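Local coordinates for protein alpha-/beta-galactoside alpha-2,3-sialyltransferase (PDB 2ZWI) that probably transfers sialic acid from CMP-sialic acid to galactosides in alpha-2,3 linkage, and binds CMP, at residues A[58-62]-A[87-92]; A[117-122]-A[350-354]. One frame throughout, in Å; residues are numbered along the deposited sequence. Where two conformers were deposited one is given.

Interaction 1. Residues A[58-62]-A[87-92]; sequences RPELI and VDVVNI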
ATOM      1  N   ARG A  58      13.358   6.018 -13.190  1.00 19.30           N
ATOM      2  CA  ARG A  58      12.789   7.364 -13.229  1.00 18.46           C
ATOM      3  C   ARG A  58      13.465   8.332 -14.231  1.00 18.18           C
ATOM      4  O   ARG A  58      12.760   9.014 -14.986  1.00 17.38           O
ATOM      5  CB  ARG A  58      12.753   7.952 -11.815  1.00 18.57           C
ATOM      6  CG  ARG A  58      11.733   9.072 -11.608  1.00 18.28           C
ATOM      7  CD  ARG A  58      11.919   9.729 -10.224  1.00 18.87           C
ATOM      8  NE  ARG A  58      13.184  10.457 -10.122  1.00 17.38           N
ATOM      9  CZ  ARG A  58      13.767  10.836  -8.984  1.00 18.89           C
ATOM     10  NH1 ARG A  58      14.916  11.506  -9.029  1.00 17.96           N
ATOM     11  NH2 ARG A  58      13.218  10.561  -7.805  1.00 16.42           N
ATOM     12  N   PRO A  59      14.818   8.407 -14.252  1.00 17.84           N
ATOM     13  CA  PRO A  59      15.388   9.316 -15.256  1.00 17.79           C
ATOM     14  C   PRO A  59      15.069   8.955 -16.723  1.00 17.71           C
ATOM     15  O   PRO A  59      14.942   9.868 -17.546  1.00 17.71           O
ATOM     16  CB  PRO A  59      16.899   9.286 -14.965  1.00 17.92           C
ATOM     17  CG  PRO A  59      17.125   8.035 -14.194  1.00 18.08           C
ATOM     18  CD  PRO A  59      15.863   7.778 -13.423  1.00 18.07           C
ATOM     19  N   GLU A  60      14.907   7.667 -17.048  1.00 17.54           N
ATOM     20  CA  GLU A  60      14.499   7.291 -18.415  1.00 17.97           C
ATOM     21  C   GLU A  60      13.070   7.727 -18.722  1.00 16.81           C
ATOM     22  O   GLU A  60      12.792   8.214 -19.811  1.00 16.99           O
ATOM     23  CB  GLU A  60      14.645   5.789 -18.691  1.00 18.51           C
ATOM     24  CG  GLU A  60      16.092   5.274 -18.864  1.00 22.60           C
ATOM     25  CD  GLU A  60      16.948   6.094 -19.833  1.00 28.32           C
ATOM     26  OE1 GLU A  60      18.108   6.394 -19.467  1.00 31.74           O
ATOM     27  OE2 GLU A  60      16.485   6.438 -20.951  1.00 30.01           O
ATOM     28  N   LEU A  61      12.170   7.548 -17.760  1.00 16.46           N
ATOM     29  CA  LEU A  61      10.770   7.944 -17.934  1.00 15.66           C
ATOM     30  C   LEU A  61      10.663   9.446 -18.170  1.00 15.75           C
ATOM     31  O   LEU A  61       9.945   9.901 -19.070  1.00 15.76           O
ATOM     32  CB  LEU A  61       9.910   7.493 -16.740  1.00 14.97           C
ATOM     33  CG  LEU A  61       8.405   7.816 -16.789  1.00 13.53           C
ATOM     34  CD1 LEU A  61       7.594   6.789 -15.996  1.00 13.76           C
ATOM     35  CD2 LEU A  61       8.124   9.238 -16.285  1.00 14.29           C
ATOM     36  N   ILE A  62      11.392  10.207 -17.363  1.00 16.09           N
ATOM     37  CA  ILE A  62      11.405  11.661 -17.449  1.00 16.17           C
ATOM     38  C   ILE A  62      11.900  12.153 -18.824  1.00 16.85           C
ATOM     39  O   ILE A  62      11.332  13.087 -19.392  1.00 16.93           O
ATOM     40  CB  ILE A  62      12.220  12.265 -16.285  1.00 16.01           C
ATOM     41  CG1 ILE A  62      11.379  12.258 -14.997  1.00 15.67           C
ATOM     42  CG2 ILE A  62      12.700  13.675 -16.620  1.00 15.94           C
ATOM     43  CD1 ILE A  62      12.174  12.347 -13.717  1.00 15.30           C
ATOM     44  N   VAL A  87       8.779  12.124  -3.204  1.00 12.36           N
ATOM     45  CA  VAL A  87      10.006  12.659  -3.833  1.00 12.93           C
ATOM     46  C   VAL A  87      10.105  12.302  -5.327  1.00 12.71           C
ATOM     47  O   VAL A  87      10.568  13.112  -6.132  1.00 12.86           O
ATOM     48  CB  VAL A  87      11.315  12.216  -3.081  1.00 12.82           C
ATOM     49  CG1 VAL A  87      11.565  10.722  -3.231  1.00 13.36           C
ATOM     50  CG2 VAL A  87      12.531  13.028  -3.565  1.00 13.19           C
ATOM     51  N   ASP A  88       9.681  11.095  -5.694  1.00 12.63           N
ATOM     52  CA  ASP A  88       9.696  10.696  -7.096  1.00 12.72           C
ATOM     53  C   ASP A  88       8.756  11.566  -7.929  1.00 12.75           C
ATOM     54  O   ASP A  88       9.126  11.995  -9.013  1.00 12.77           O
ATOM     55  CB  ASP A  88       9.364   9.211  -7.258  1.00 12.74           C
ATOM     56  CG  ASP A  88      10.406   8.306  -6.621  1.00 13.06           C
ATOM     57  OD1 ASP A  88      10.030   7.201  -6.201  1.00 13.78           O
ATOM     58  OD2 ASP A  88      11.596   8.686  -6.541  1.00 13.17           O
ATOM     59  N   VAL A  89       7.552  11.848  -7.429  1.00 13.03           N
ATOM     60  CA  VAL A  89       6.668  12.756  -8.178  1.00 12.81           C
ATOM     61  C   VAL A  89       7.157  14.219  -8.159  1.00 12.98           C
ATOM     62  O   VAL A  89       7.017  14.917  -9.154  1.00 12.90           O
ATOM     63  CB  VAL A  89       5.100  12.538  -7.945  1.00 13.45           C
ATOM     64  CG1 VAL A  89       4.786  11.411  -6.972  1.00 13.95           C
ATOM     65  CG2 VAL A  89       4.347  13.834  -7.648  1.00 11.32           C
ATOM     66  N   VAL A  90       7.782  14.652  -7.064  1.00 12.97           N
ATOM     67  CA  VAL A  90       8.458  15.967  -7.028  1.00 13.72           C
ATOM     68  C   VAL A  90       9.422  16.155  -8.217  1.00 13.77           C
ATOM     69  O   VAL A  90       9.386  17.179  -8.911  1.00 13.89           O
ATOM     70  CB  VAL A  90       9.230  16.194  -5.689  1.00 14.12           C
ATOM     71  CG1 VAL A  90      10.116  17.444  -5.774  1.00 14.85           C
ATOM     72  CG2 VAL A  90       8.259  16.319  -4.516  1.00 14.68           C
ATOM     73  N   ASN A  91      10.271  15.158  -8.455  1.00 13.41           N
ATOM     74  CA  ASN A  91      11.246  15.227  -9.540  1.00 13.79           C
ATOM     75  C   ASN A  91      10.613  15.176 -10.938  1.00 13.34           C
ATOM     76  O   ASN A  91      11.139  15.760 -11.883  1.00 12.53           O
ATOM     77  CB  ASN A  91      12.308  14.139  -9.370  1.00 13.91           C
ATOM     78  CG  ASN A  91      13.399  14.550  -8.400  1.00 17.02           C
ATOM     79  OD1 ASN A  91      14.345  15.250  -8.779  1.00 19.77           O
ATOM     80  ND2 ASN A  91      13.275  14.128  -7.138  1.00 18.09           N
ATOM     81  N   ILE A  92       9.478  14.485 -11.054  1.00 13.09           N
ATOM     82  CA  ILE A  92       8.700  14.508 -12.287  1.00 12.31           C
ATOM     83  C   ILE A  92       8.072  15.895 -12.495  1.00 12.51           C
ATOM     84  O   ILE A  92       8.180  16.468 -13.585  1.00 12.34           O
ATOM     85  CB  ILE A  92       7.650  13.352 -12.345  1.00 12.24           C
ATOM     86  CG1 ILE A  92       8.362  11.990 -12.390  1.00 10.92           C
ATOM     87  CG2 ILE A  92       6.729  13.514 -13.579  1.00 12.00           C
ATOM     88  CD1 ILE A  92       7.522  10.779 -11.893  1.00 11.57           C
TER
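Residues 58-62 and 87-92 are turns of two helices that run the same general way, with 31° between their N-to-C directions. The short axes come no closer than 10.9 Å. This is a wide spacing, and side chains have to fill it. The backbones are nearer at Ile-62 and Ile-92, whose CA atoms lie 6.5 Å apart, than at Arg-58 and Asp-88, where the CA atoms are 7.6 Å apart.

Arg-58 bridges the wider end. Its side chain reaches across so that NH2 donates a hydrogen bond to OD2 of Asp-88 at 2.8 Å, forming a salt bridge. The carboxylate meets the edge of the guanidinium. One face of the same group is covered by the amide of Asn-91, with NH1 of Arg-58 3.5 Å from CG of Asn-91. That amide is tied back to its own helix, because ND2 of Asn-91 donates to O of Val-87 at 3.1 Å. One turn further on the contact becomes apolar. CG1 of Ile-62 packs against CG1 of Ile-92 at 4.0 Å.

Leu-61 and Ile-92 both rest on Val-7 and Val-9 of strand 3-10. The two helices are thus neighbours on one face of the N-terminal parallel sheet, as in a Rossmann-like domain. OD2 of Asp-88 also forms a salt bridge with Arg-11, so this carboxylate serves two arginines. The chemistry is graded: an isoleucine pair closes one end, with Ile-92 buried against the sheet, and an ion pair between the partly exposed Arg-58 and the buried Asp-88 joins the helices where they are further apart.

Interaction 2. Residues A[117-122]-A[350-354]; sequences YVRLYD and ALIQV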
ATOM      1  N   TYR A 117       0.848   5.672   8.228  1.00 12.28           N
ATOM      2  CA  TYR A 117      -0.034   5.602   9.404  1.00 12.35           C
ATOM      3  C   TYR A 117       0.727   5.721  10.718  1.00 12.41           C
ATOM      4  O   TYR A 117       0.228   6.318  11.680  1.00 12.73           O
ATOM      5  CB  TYR A 117      -0.976   4.376   9.307  1.00 11.93           C
ATOM      6  CG  TYR A 117      -1.940   4.627   8.172  1.00 12.86           C
ATOM      7  CD1 TYR A 117      -1.615   4.269   6.860  1.00 12.79           C
ATOM      8  CD2 TYR A 117      -3.130   5.325   8.388  1.00 12.59           C
ATOM      9  CE1 TYR A 117      -2.471   4.566   5.803  1.00 13.45           C
ATOM     10  CE2 TYR A 117      -3.998   5.613   7.335  1.00 13.25           C
ATOM     11  CZ  TYR A 117      -3.653   5.241   6.051  1.00 12.56           C
ATOM     12  OH  TYR A 117      -4.502   5.543   5.017  1.00 13.71           O
ATOM     13  N   VAL A 118       1.950   5.195  10.741  1.00 12.53           N
ATOM     14  CA  VAL A 118       2.886   5.446  11.849  1.00 12.51           C
ATOM     15  C   VAL A 118       3.217   6.948  11.935  1.00 12.78           C
ATOM     16  O   VAL A 118       3.176   7.552  13.015  1.00 12.30           O
ATOM     17  CB  VAL A 118       4.159   4.555  11.735  1.00 12.47           C
ATOM     18  CG1 VAL A 118       5.238   4.982  12.736  1.00 13.61           C
ATOM     19  CG2 VAL A 118       3.790   3.083  11.978  1.00 11.54           C
ATOM     20  N   ARG A 119       3.496   7.557  10.782  1.00 12.77           N
ATOM     21  CA  ARG A 119       3.773   8.980  10.719  1.00 12.89           C
ATOM     22  C   ARG A 119       2.566   9.848  11.110  1.00 12.67           C
ATOM     23  O   ARG A 119       2.723  10.842  11.836  1.00 12.30           O
ATOM     24  CB  ARG A 119       4.353   9.340   9.351  1.00 13.25           C
ATOM     25  CG  ARG A 119       5.758   8.779   9.189  1.00 15.01           C
ATOM     26  CD  ARG A 119       6.342   8.982   7.810  1.00 17.53           C
ATOM     27  NE  ARG A 119       7.660   8.338   7.713  1.00 18.70           N
ATOM     28  CZ  ARG A 119       8.707   8.878   7.103  1.00 20.92           C
ATOM     29  NH1 ARG A 119       8.611  10.081   6.554  1.00 22.60           N
ATOM     30  NH2 ARG A 119       9.857   8.232   7.054  1.00 21.62           N
ATOM     31  N   LEU A 120       1.368   9.460  10.669  1.00 12.50           N
ATOM     32  CA  LEU A 120       0.132  10.153  11.075  1.00 12.58           C
ATOM     33  C   LEU A 120      -0.116  10.095  12.590  1.00 12.73           C
ATOM     34  O   LEU A 120      -0.505  11.098  13.207  1.00 12.88           O
ATOM     35  CB  LEU A 120      -1.076   9.604  10.314  1.00 12.78           C
ATOM     36  CG  LEU A 120      -1.138   9.984   8.828  1.00 12.52           C
ATOM     37  CD1 LEU A 120      -2.213   9.189   8.094  1.00 13.81           C
ATOM     38  CD2 LEU A 120      -1.381  11.468   8.703  1.00 12.42           C
ATOM     39  N   TYR A 121       0.108   8.926  13.188  1.00 12.69           N
ATOM     40  CA  TYR A 121      -0.020   8.795  14.632  1.00 12.76           C
ATOM     41  C   TYR A 121       0.949   9.731  15.355  1.00 12.44           C
ATOM     42  O   TYR A 121       0.556  10.470  16.256  1.00 11.93           O
ATOM     43  CB  TYR A 121       0.196   7.354  15.099  1.00 13.32           C
ATOM     44  CG  TYR A 121      -0.010   7.219  16.589  1.00 13.66           C
ATOM     45  CD1 TYR A 121      -1.291   7.048  17.109  1.00 14.25           C
ATOM     46  CD2 TYR A 121       1.059   7.308  17.477  1.00 14.72           C
ATOM     47  CE1 TYR A 121      -1.508   6.956  18.469  1.00 15.17           C
ATOM     48  CE2 TYR A 121       0.851   7.202  18.870  1.00 14.05           C
ATOM     49  CZ  TYR A 121      -0.440   7.026  19.344  1.00 14.70           C
ATOM     50  OH  TYR A 121      -0.688   6.923  20.697  1.00 15.67           O
ATOM     51  N   ASP A 122       2.211   9.699  14.940  1.00 12.61           N
ATOM     52  CA  ASP A 122       3.248  10.529  15.539  1.00 13.27           C
ATOM     53  C   ASP A 122       2.893  12.014  15.422  1.00 12.86           C
ATOM     54  O   ASP A 122       2.961  12.757  16.399  1.00 12.79           O
ATOM     55  CB  ASP A 122       4.612  10.227  14.908  1.00 13.52           C
ATOM     56  CG  ASP A 122       5.220   8.903  15.401  1.00 16.46           C
ATOM     57  OD1 ASP A 122       4.888   8.454  16.514  1.00 18.87           O
ATOM     58  OD2 ASP A 122       6.053   8.320  14.670  1.00 19.83           O
ATOM     59  N   ALA A 350       3.661   3.483  18.166  1.00 16.19           N
ATOM     60  CA  ALA A 350       2.808   4.147  17.173  1.00 15.06           C
ATOM     61  C   ALA A 350       2.074   3.157  16.288  1.00 14.52           C
ATOM     62  O   ALA A 350       0.884   3.327  16.001  1.00 14.09           O
ATOM     63  CB  ALA A 350       3.643   5.080  16.299  1.00 14.70           C
ATOM     64  N   LEU A 351       2.795   2.140  15.831  1.00 13.99           N
ATOM     65  CA  LEU A 351       2.205   1.138  14.961  1.00 14.09           C
ATOM     66  C   LEU A 351       1.068   0.408  15.676  1.00 13.71           C
ATOM     67  O   LEU A 351      -0.019   0.248  15.115  1.00 13.73           O
ATOM     68  CB  LEU A 351       3.269   0.169  14.418  1.00 13.72           C
ATOM     69  CG  LEU A 351       2.771  -0.919  13.454  1.00 13.53           C
ATOM     70  CD1 LEU A 351       2.344  -0.354  12.069  1.00 13.05           C
ATOM     71  CD2 LEU A 351       3.804  -2.024  13.304  1.00 14.00           C
ATOM     72  N   ILE A 352       1.303   0.003  16.923  1.00 13.82           N
ATOM     73  CA  ILE A 352       0.272  -0.685  17.707  1.00 12.87           C
ATOM     74  C   ILE A 352      -0.928   0.237  17.929  1.00 12.97           C
ATOM     75  O   ILE A 352      -2.069  -0.159  17.685  1.00 12.47           O
ATOM     76  CB  ILE A 352       0.816  -1.185  19.072  1.00 13.14           C
ATOM     77  CG1 ILE A 352       1.829  -2.321  18.859  1.00 13.24           C
ATOM     78  CG2 ILE A 352      -0.332  -1.591  19.999  1.00 12.32           C
ATOM     79  CD1 ILE A 352       2.477  -2.870  20.120  1.00 13.49           C
ATOM     80  N   GLN A 353      -0.664   1.460  18.386  1.00 12.17           N
ATOM     81  CA  GLN A 353      -1.742   2.395  18.689  1.00 12.09           C
ATOM     82  C   GLN A 353      -2.599   2.800  17.480  1.00 11.57           C
ATOM     83  O   GLN A 353      -3.817   2.897  17.609  1.00 11.18           O
ATOM     84  CB  GLN A 353      -1.247   3.625  19.464  1.00 11.72           C
ATOM     85  CG  GLN A 353      -0.695   3.322  20.866  1.00 12.63           C
ATOM     86  CD  GLN A 353      -1.676   2.575  21.757  1.00 14.51           C
ATOM     87  OE1 GLN A 353      -1.325   1.560  22.352  1.00 16.41           O
ATOM     88  NE2 GLN A 353      -2.912   3.060  21.834  1.00 13.32           N
ATOM     89  N   VAL A 354      -1.986   3.041  16.323  1.00 11.53           N
ATOM     90  CA  VAL A 354      -2.760   3.388  15.115  0.50 11.73           C
ATOM     91  C   VAL A 354      -3.634   2.217  14.689  1.00 11.53           C
ATOM     92  O   VAL A 354      -4.758   2.406  14.207  1.00 11.70           O
ATOM     93  CB  VAL A 354      -1.896   3.778  13.883  0.50 11.70           C
ATOM     94  CG1 VAL A 354      -2.737   4.573  12.877  0.50 12.09           C
ATOM     95  CG2 VAL A 354      -0.718   4.590  14.272  0.50 12.84           C
TER
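This contact belongs to the interface between the two domains of the enzyme, beside the cleft that holds CMP. Helix 114-125 follows strand 104-110 of the first parallel sheet. Helix 350-357 follows strand 334-340 of the second. Their segments cross almost at right angles, at 88°, with the short axes 8.6 Å apart at closest.

The packing is mainly apolar. Val-118 sits at the crossing, with CG1 3.9 Å from CB of Ala-350 and CG2 3.7 Å from CD1 of Leu-351. Tyr-121 points across the interface. Its CD2 lies 3.6 Å from CB of Ala-350 and its CE1 3.5 Å from CB of Gln-353, while O of Ala-350 faces the ring. Val-354 points back and meets Tyr-117, where CG1 of Val-354 is 4.0 Å from CB of Tyr-117. The hydroxyl of Tyr-117 turns away from this interface and bonds to Asp-111. The small side chain of Ala-350 lets the helices come close. Two Rossmann-like domains facing each other across a nucleotide cleft are typical of the GT-B glycosyltransferase fold.

The two contacts work at different levels of the fold. Interaction 1 packs neighbouring helices within the N-terminal domain, 25 residues apart in sequence. Interaction 2 joins that domain to the C-terminal one, its segments being 228 residues apart in sequence. They come one after the other along the chain, and helix 114-125 is reached from helix 86-98 through strand 104-110. Their centres are about 29 Å apart and their nearest atoms about 10 Å, so they do not touch. Interaction 1 lies away from the annotated sites. Interaction 2 is near the nucleotide: the side chain of Leu-351 is about 7 Å from the bound CMP, and about 7 Å from the side chains of Ser-323 and Ser-324, which bind it.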